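Local coordinates for MdbA (Actinomyces oris, PDB 4Z7X), which is a thiol-disulfide oxidoreductase of the thioredoxin superfamily and part of a disulfide bond-forming machine linked to sortase-mediated pilus assembly, at residues G30-V35 and V114-A119; P120-S125 and V158-E163. One frame throughout, in Å; residues are numbered along the deposited sequence. Where two conformers were deposited one is given.

Contact 1 (G30-V35 and V114-A119); sequences GIPKQV and VVLDEA. With 3CX ((2S)-3-(cyclohexylamino)-2-hydroxypropane-1-sulfonic acid), chain C.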
loop_
_atom_site.group_PDB
_atom_site.type_symbol
_atom_site.label_atom_id
_atom_site.label_comp_id
_atom_site.label_asym_id
_atom_site.label_seq_id
_atom_site.Cartn_x
_atom_site.Cartn_y
_atom_site.Cartn_z
ATOM N N GLY A 30 -8.546 12.595 -10.167
ATOM C CA GLY A 30 -7.356 11.805 -10.445
ATOM C C GLY A 30 -6.661 11.172 -9.270
ATOM O O GLY A 30 -5.598 10.568 -9.433
ATOM N N ILE A 31 -7.223 11.339 -8.092
ATOM C CA ILE A 31 -6.683 10.752 -6.899
ATOM C C ILE A 31 -7.822 10.024 -6.200
ATOM O O ILE A 31 -8.930 10.558 -6.083
ATOM C CB ILE A 31 -6.059 11.846 -5.977
ATOM C CG1 ILE A 31 -4.958 12.615 -6.756
ATOM C CG2 ILE A 31 -5.523 11.240 -4.670
ATOM C CD1 ILE A 31 -4.260 13.704 -5.984
ATOM N N PRO A 32 -7.571 8.781 -5.706
ATOM C CA PRO A 32 -8.697 8.082 -5.064
ATOM C C PRO A 32 -9.332 8.891 -3.927
ATOM O O PRO A 32 -8.643 9.617 -3.201
ATOM C CB PRO A 32 -8.097 6.773 -4.586
ATOM C CG PRO A 32 -6.874 6.601 -5.446
ATOM C CD PRO A 32 -6.361 7.990 -5.673
ATOM N N LYS A 33 -10.649 8.742 -3.781
ATOM C CA LYS A 33 -11.407 9.555 -2.825
ATOM C C LYS A 33 -10.942 9.441 -1.386
ATOM O O LYS A 33 -11.048 10.391 -0.634
ATOM C CB LYS A 33 -12.889 9.159 -2.898
ATOM C CG LYS A 33 -13.574 9.496 -4.213
ATOM C CD LYS A 33 -14.937 8.785 -4.317
ATOM C CE LYS A 33 -14.783 7.294 -4.674
ATOM N NZ LYS A 33 -16.061 6.512 -4.732
ATOM N N GLN A 34 -10.491 8.270 -0.976
ATOM C CA GLN A 34 -10.094 8.065 0.412
ATOM C C GLN A 34 -8.583 8.279 0.631
ATOM O O GLN A 34 -8.092 8.101 1.720
ATOM C CB GLN A 34 -10.578 6.698 0.941
ATOM C CG GLN A 34 -12.100 6.529 0.938
ATOM C CD GLN A 34 -12.598 5.456 1.893
ATOM O OE1 GLN A 34 -12.487 5.609 3.114
ATOM N NE2 GLN A 34 -13.193 4.364 1.342
ATOM N N VAL A 35 -7.846 8.658 -0.411
ATOM C CA VAL A 35 -6.418 8.925 -0.299
ATOM C C VAL A 35 -6.165 10.291 0.328
ATOM O O VAL A 35 -6.839 11.274 0.061
ATOM C CB VAL A 35 -5.701 8.721 -1.671
ATOM C CG1 VAL A 35 -4.395 9.488 -1.764
ATOM C CG2 VAL A 35 -5.453 7.198 -1.883
ATOM N N VAL A 114 -9.010 2.246 -8.869
ATOM C CA VAL A 114 -10.382 1.794 -9.115
ATOM C C VAL A 114 -10.872 0.967 -7.921
ATOM O O VAL A 114 -11.987 1.136 -7.455
ATOM C CB VAL A 114 -10.444 0.924 -10.399
ATOM C CG1 VAL A 114 -11.821 0.291 -10.560
ATOM C CG2 VAL A 114 -10.061 1.697 -11.666
ATOM N N VAL A 115 -10.008 0.068 -7.407
ATOM C CA VAL A 115 -10.405 -0.730 -6.264
ATOM C C VAL A 115 -10.696 0.169 -5.037
ATOM O O VAL A 115 -11.698 -0.036 -4.328
ATOM C CB VAL A 115 -9.375 -1.848 -5.969
ATOM C CG1 VAL A 115 -9.766 -2.563 -4.704
ATOM C CG2 VAL A 115 -9.320 -2.794 -7.116
ATOM N N LEU A 116 -9.801 1.104 -4.746
ATOM C CA LEU A 116 -10.046 2.009 -3.629
ATOM C C LEU A 116 -11.352 2.753 -3.739
ATOM O O LEU A 116 -12.069 2.936 -2.756
ATOM C CB LEU A 116 -8.905 3.000 -3.483
ATOM C CG LEU A 116 -7.591 2.387 -2.976
ATOM C CD1 LEU A 116 -6.424 3.354 -3.096
ATOM C CD2 LEU A 116 -7.686 1.903 -1.520
ATOM N N ASP A 117 -11.650 3.213 -4.939
ATOM C CA ASP A 117 -12.823 4.015 -5.158
ATOM C C ASP A 117 -14.114 3.194 -5.247
ATOM O O ASP A 117 -15.164 3.699 -4.866
ATOM C CB ASP A 117 -12.685 4.839 -6.447
ATOM C CG ASP A 117 -11.889 6.126 -6.260
ATOM O OD1 ASP A 117 -11.633 6.528 -5.098
ATOM O OD2 ASP A 117 -11.589 6.778 -7.292
ATOM N N GLU A 118 -14.053 1.952 -5.756
ATOM C CA GLU A 118 -15.260 1.197 -6.039
ATOM C C GLU A 118 -15.428 -0.107 -5.253
ATOM O O GLU A 118 -16.541 -0.642 -5.160
ATOM C CB GLU A 118 -15.336 0.899 -7.522
ATOM C CG GLU A 118 -15.317 2.159 -8.374
ATOM C CD GLU A 118 -16.321 2.097 -9.499
ATOM O OE1 GLU A 118 -16.647 0.981 -9.955
ATOM O OE2 GLU A 118 -16.807 3.161 -9.907
ATOM N N ALA A 119 -14.329 -0.637 -4.721
ATOM C CA ALA A 119 -14.363 -1.897 -3.968
ATOM C C ALA A 119 -13.374 -1.839 -2.788
ATOM O O ALA A 119 -12.495 -2.696 -2.652
ATOM C CB ALA A 119 -14.044 -3.063 -4.871
HETATM O OAA 3CX C . -13.061 2.642 11.213
HETATM O OAB 3CX C . -10.532 2.915 11.157
HETATM O OAC 3CX C . -9.471 2.816 8.181
HETATM O OAD 3CX C . -11.849 4.696 10.422
HETATM C CAE 3CX C . -9.534 1.611 1.700
HETATM C CAF 3CX C . -9.582 3.113 1.797
HETATM C CAG 3CX C . -10.462 0.845 2.635
HETATM C CAH 3CX C . -9.566 3.553 3.262
HETATM C CAI 3CX C . -10.491 1.264 4.085
HETATM C CAJ 3CX C . -11.118 2.902 6.503
HETATM C CAK 3CX C . -11.820 2.752 8.887
HETATM N NAL 3CX C . -10.014 3.271 5.596
HETATM C CAM 3CX C . -10.764 3.315 7.923
HETATM C CAN 3CX C . -9.681 2.500 4.355
HETATM S SAO 3CX C . -11.753 3.257 10.474
HETATM O O HOH W 1 -11.171 9.480 -7.410
HETATM O O HOH W 2 -10.924 5.820 -2.534
HETATM O O HOH W 3 -13.768 4.380 -1.418
#

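Contact 2 (P120-S125 and V158-E163); sequences PAQSLS and VNVPKE. With 3CX ((2S)-3-(cyclohexylamino)-2-hydroxypropane-1-sulfonic acid), chain C.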
loop_
_atom_site.group_PDB
_atom_site.type_symbol
_atom_site.label_atom_id
_atom_site.label_comp_id
_atom_site.label_asym_id
_atom_site.label_seq_id
_atom_site.Cartn_x
_atom_site.Cartn_y
_atom_site.Cartn_z
ATOM N N PRO A 120 -13.509 -0.823 -1.935
ATOM C CA PRO A 120 -12.511 -0.636 -0.871
ATOM C C PRO A 120 -12.411 -1.834 0.090
ATOM O O PRO A 120 -11.346 -2.075 0.638
ATOM C CB PRO A 120 -12.984 0.634 -0.150
ATOM C CG PRO A 120 -14.450 0.743 -0.534
ATOM C CD PRO A 120 -14.480 0.275 -1.976
ATOM N N ALA A 121 -13.479 -2.613 0.227
ATOM C CA ALA A 121 -13.422 -3.800 1.086
ATOM C C ALA A 121 -12.357 -4.799 0.670
ATOM O O ALA A 121 -11.908 -5.598 1.478
ATOM C CB ALA A 121 -14.775 -4.491 1.171
ATOM N N GLN A 122 -12.047 -4.836 -0.608
ATOM C CA GLN A 122 -11.024 -5.750 -1.132
ATOM C C GLN A 122 -9.693 -5.087 -1.371
ATOM O O GLN A 122 -8.785 -5.695 -1.933
ATOM C CB GLN A 122 -11.512 -6.385 -2.408
ATOM C CG GLN A 122 -12.636 -7.394 -2.220
ATOM C CD GLN A 122 -14.010 -6.809 -2.145
ATOM O OE1 GLN A 122 -14.359 -5.925 -2.912
ATOM N NE2 GLN A 122 -14.838 -7.377 -1.275
ATOM N N SER A 123 -9.540 -3.842 -0.932
ATOM C CA SER A 123 -8.309 -3.106 -1.264
ATOM C C SER A 123 -7.033 -3.716 -0.673
ATOM O O SER A 123 -6.028 -3.826 -1.386
ATOM C CB SER A 123 -8.387 -1.626 -0.909
ATOM O OG SER A 123 -8.631 -1.415 0.449
ATOM N N LEU A 124 -7.039 -4.085 0.619
ATOM C CA LEU A 124 -5.808 -4.634 1.202
ATOM C C LEU A 124 -5.446 -6.001 0.598
ATOM O O LEU A 124 -4.269 -6.295 0.346
ATOM C CB LEU A 124 -5.895 -4.627 2.733
ATOM C CG LEU A 124 -4.602 -4.886 3.474
ATOM C CD1 LEU A 124 -3.510 -3.918 3.064
ATOM C CD2 LEU A 124 -4.842 -4.828 4.976
ATOM N N SER A 125 -6.447 -6.817 0.300
ATOM C CA SER A 125 -6.227 -8.107 -0.343
ATOM C C SER A 125 -5.711 -7.924 -1.758
ATOM O O SER A 125 -4.851 -8.672 -2.247
ATOM C CB SER A 125 -7.521 -8.892 -0.375
ATOM O OG SER A 125 -7.859 -9.273 0.915
ATOM N N VAL A 158 -9.286 -12.292 -5.307
ATOM C CA VAL A 158 -9.683 -11.699 -4.031
ATOM C C VAL A 158 -11.107 -11.186 -4.030
ATOM O O VAL A 158 -11.502 -10.506 -3.148
ATOM C CB VAL A 158 -8.684 -10.609 -3.556
ATOM C CG1 VAL A 158 -7.261 -11.171 -3.562
ATOM C CG2 VAL A 158 -8.774 -9.329 -4.372
ATOM N N ASN A 159 -11.871 -11.593 -5.026
ATOM C CA ASN A 159 -13.306 -11.331 -5.119
ATOM C C ASN A 159 -13.683 -9.839 -5.137
ATOM O O ASN A 159 -14.731 -9.422 -4.610
ATOM C CB ASN A 159 -14.046 -12.116 -4.040
ATOM C CG ASN A 159 -13.746 -13.595 -4.115
ATOM O OD1 ASN A 159 -13.957 -14.260 -5.176
ATOM N ND2 ASN A 159 -13.216 -14.115 -3.041
ATOM N N VAL A 160 -12.875 -9.047 -5.858
ATOM C CA VAL A 160 -13.344 -7.771 -6.322
ATOM C C VAL A 160 -14.537 -8.046 -7.267
ATOM O O VAL A 160 -14.482 -8.966 -8.073
ATOM C CB VAL A 160 -12.219 -7.036 -7.059
ATOM C CG1 VAL A 160 -12.718 -5.815 -7.818
ATOM C CG2 VAL A 160 -11.079 -6.655 -6.130
ATOM N N PRO A 161 -15.626 -7.276 -7.161
ATOM C CA PRO A 161 -16.733 -7.478 -8.083
ATOM C C PRO A 161 -16.327 -7.336 -9.555
ATOM O O PRO A 161 -15.503 -6.468 -9.897
ATOM C CB PRO A 161 -17.732 -6.397 -7.671
ATOM C CG PRO A 161 -17.441 -6.144 -6.223
ATOM C CD PRO A 161 -15.927 -6.199 -6.201
ATOM N N LYS A 162 -16.901 -8.171 -10.430
ATOM C CA LYS A 162 -16.559 -8.136 -11.842
ATOM C C LYS A 162 -16.805 -6.749 -12.447
ATOM O O LYS A 162 -16.033 -6.305 -13.289
ATOM C CB LYS A 162 -17.375 -9.173 -12.633
ATOM C CG LYS A 162 -17.008 -10.615 -12.431
ATOM C CD LYS A 162 -17.971 -11.463 -13.267
ATOM C CE LYS A 162 -17.575 -12.920 -13.299
ATOM N NZ LYS A 162 -17.264 -13.357 -11.924
ATOM N N GLU A 163 -17.872 -6.061 -12.020
ATOM C CA GLU A 163 -18.174 -4.740 -12.571
ATOM C C GLU A 163 -17.085 -3.727 -12.238
ATOM O O GLU A 163 -16.872 -2.763 -12.956
ATOM C CB GLU A 163 -19.534 -4.230 -12.175
ATOM C CG GLU A 163 -19.820 -4.027 -10.739
ATOM C CD GLU A 163 -21.002 -3.086 -10.468
ATOM O OE1 GLU A 163 -21.164 -2.747 -9.286
ATOM O OE2 GLU A 163 -21.758 -2.689 -11.398
HETATM O OAA 3CX C . -13.061 2.642 11.213
HETATM O OAB 3CX C . -10.532 2.915 11.157
HETATM O OAC 3CX C . -9.471 2.816 8.181
HETATM O OAD 3CX C . -11.849 4.696 10.422
HETATM C CAE 3CX C . -9.534 1.611 1.700
HETATM C CAF 3CX C . -9.582 3.113 1.797
HETATM C CAG 3CX C . -10.462 0.845 2.635
HETATM C CAH 3CX C . -9.566 3.553 3.262
HETATM C CAI 3CX C . -10.491 1.264 4.085
HETATM C CAJ 3CX C . -11.118 2.902 6.503
HETATM C CAK 3CX C . -11.820 2.752 8.887
HETATM N NAL 3CX C . -10.014 3.271 5.596
HETATM C CAM 3CX C . -10.764 3.315 7.923
HETATM C CAN 3CX C . -9.681 2.500 4.355
HETATM S SAO 3CX C . -11.753 3.257 10.474
#

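Contact 1 (G30-V35 and V114-A119)
Asp117 meets the turn at Lys33 with its carboxylate, and the pair illustrates how a single acidic side chain can hold a loop against the end of a helix. The backbone N-H of Lys33 reaches OD1 of Asp117 at 2.8 Å, nearly straight at 163°, on the syn lone pair of that oxygen. Water 2 donates to the same OD1 and accepts from Gln34 N, so OD1 gathers two neighbouring amides of the type I turn Pro32-Val35, one directly and one through water. The other oxygen, OD2, takes a bond from water 1, which also donates to Ile31 O, and is hydrogen-bonded to Tyr177 OH; with both oxygens engaged, the carboxylate should have little freedom to rotate. The Lys33 chain then passes over the acid, its CE 3.3 Å from Asp117 OD1. A bend at chi3 (-77°) brings CE there, and NZ goes on to bond the Asp117 carbonyl O at 3.0 Å. Since NZ stays 4.4 Å from Asp117 OD1, the opposite charges are near without forming a salt bridge.

Beneath this polar layer lies an apolar one. Leu116 sets its CB 4.0 Å from Pro32 CB, while its CD1 lies against Pro32 CG and Val35 CG2. Its other methyl, CD2, approaches ring carbon CAE of the bound cyclohexylamino sulfonic acid at 3.7 Å. The contact thus fastens the loop before strand 41-43 to the C-terminal turn of helix 103-118, and Trp180 of helix 178-190 packs on Pro32, Val35 and Leu116 together.

Contact 2 (P120-S125 and V158-E163)
Gln122 lays its side chain against the bend formed by Val158, Asn159, Val160 and Pro161, a case of two helix junctions fitted together by shape, with no hydrogen bond between them. The closest fit is at the base of the glutamine: CG lies 3.4 Å from Val158 O, and CB meets Val160 CG2 at 3.8 Å. Val160, buried, presents this methyl beside its own backbone N, its CG1 being anti to that N (chi1 168°). Farther out, the Gln122 chain bends at chi2 (84°), and the amide group comes to the carbonyl of Asn159, with CD 3.7 Å from Asn159 O. Its OE1 rests at 3.7 Å from Pro161 CD, a van der Waals approach to the proline ring. The tip of the glutamine thus lies against exposed residues, Asn159 and Pro161, which bury little. An alanine here would keep the CB contact with Val160 but would probably open a gap beside Val158 O, Asn159 O and Pro161 CD, where CG and the amide had packed.

The other end is more open to solvent and has fewer contacts, though not longer ones. Exposed Ser125 offers Val158 mainly its CB, 3.8 Å from Val158 CB, and Val158 CG1 touches the backbone O of Ser125.

On the far side of the first segment, Ser123 OG donates to Pro120 O at 2.8 Å, on a lone pair in the carbonyl plane, and Ser123 N bonds the same oxygen. That hydroxyl also bonds Tyr43 OH and lies beside the cyclohexyl ring of the bound sulfonic acid. Opposite Gln122, the chain turns through a Schellman motif, with Asn159 at positive phi as its C-prime residue, ending helix 148-157; Gln122, itself the N-cap of helix 123-140, therefore packs a helix start against a helix end within the helical part of this thioredoxin-type protein.

From the N terminus the chain first runs through the loop containing 30-35, then through three strands and helix 68-86 into helix 103-118, whose end holds 114-119; there contact 1 closes a loop of 78 intervening residues. Contact 2 opens immediately afterwards at 120-125 and closes across 32 residues, most of them helical. The two loops therefore lie in series, neither nested nor crossed, and meet at the junction between helices 103-118 and 123-140. There Leu116 CD2 packs on Ser123 CB at 3.6 Å, and Ala119 CB lies against Pro161 CD. Together they join the N-terminal loop, consecutive helices and the 158-163 bend, with one bound sulfonic acid touching both contacts.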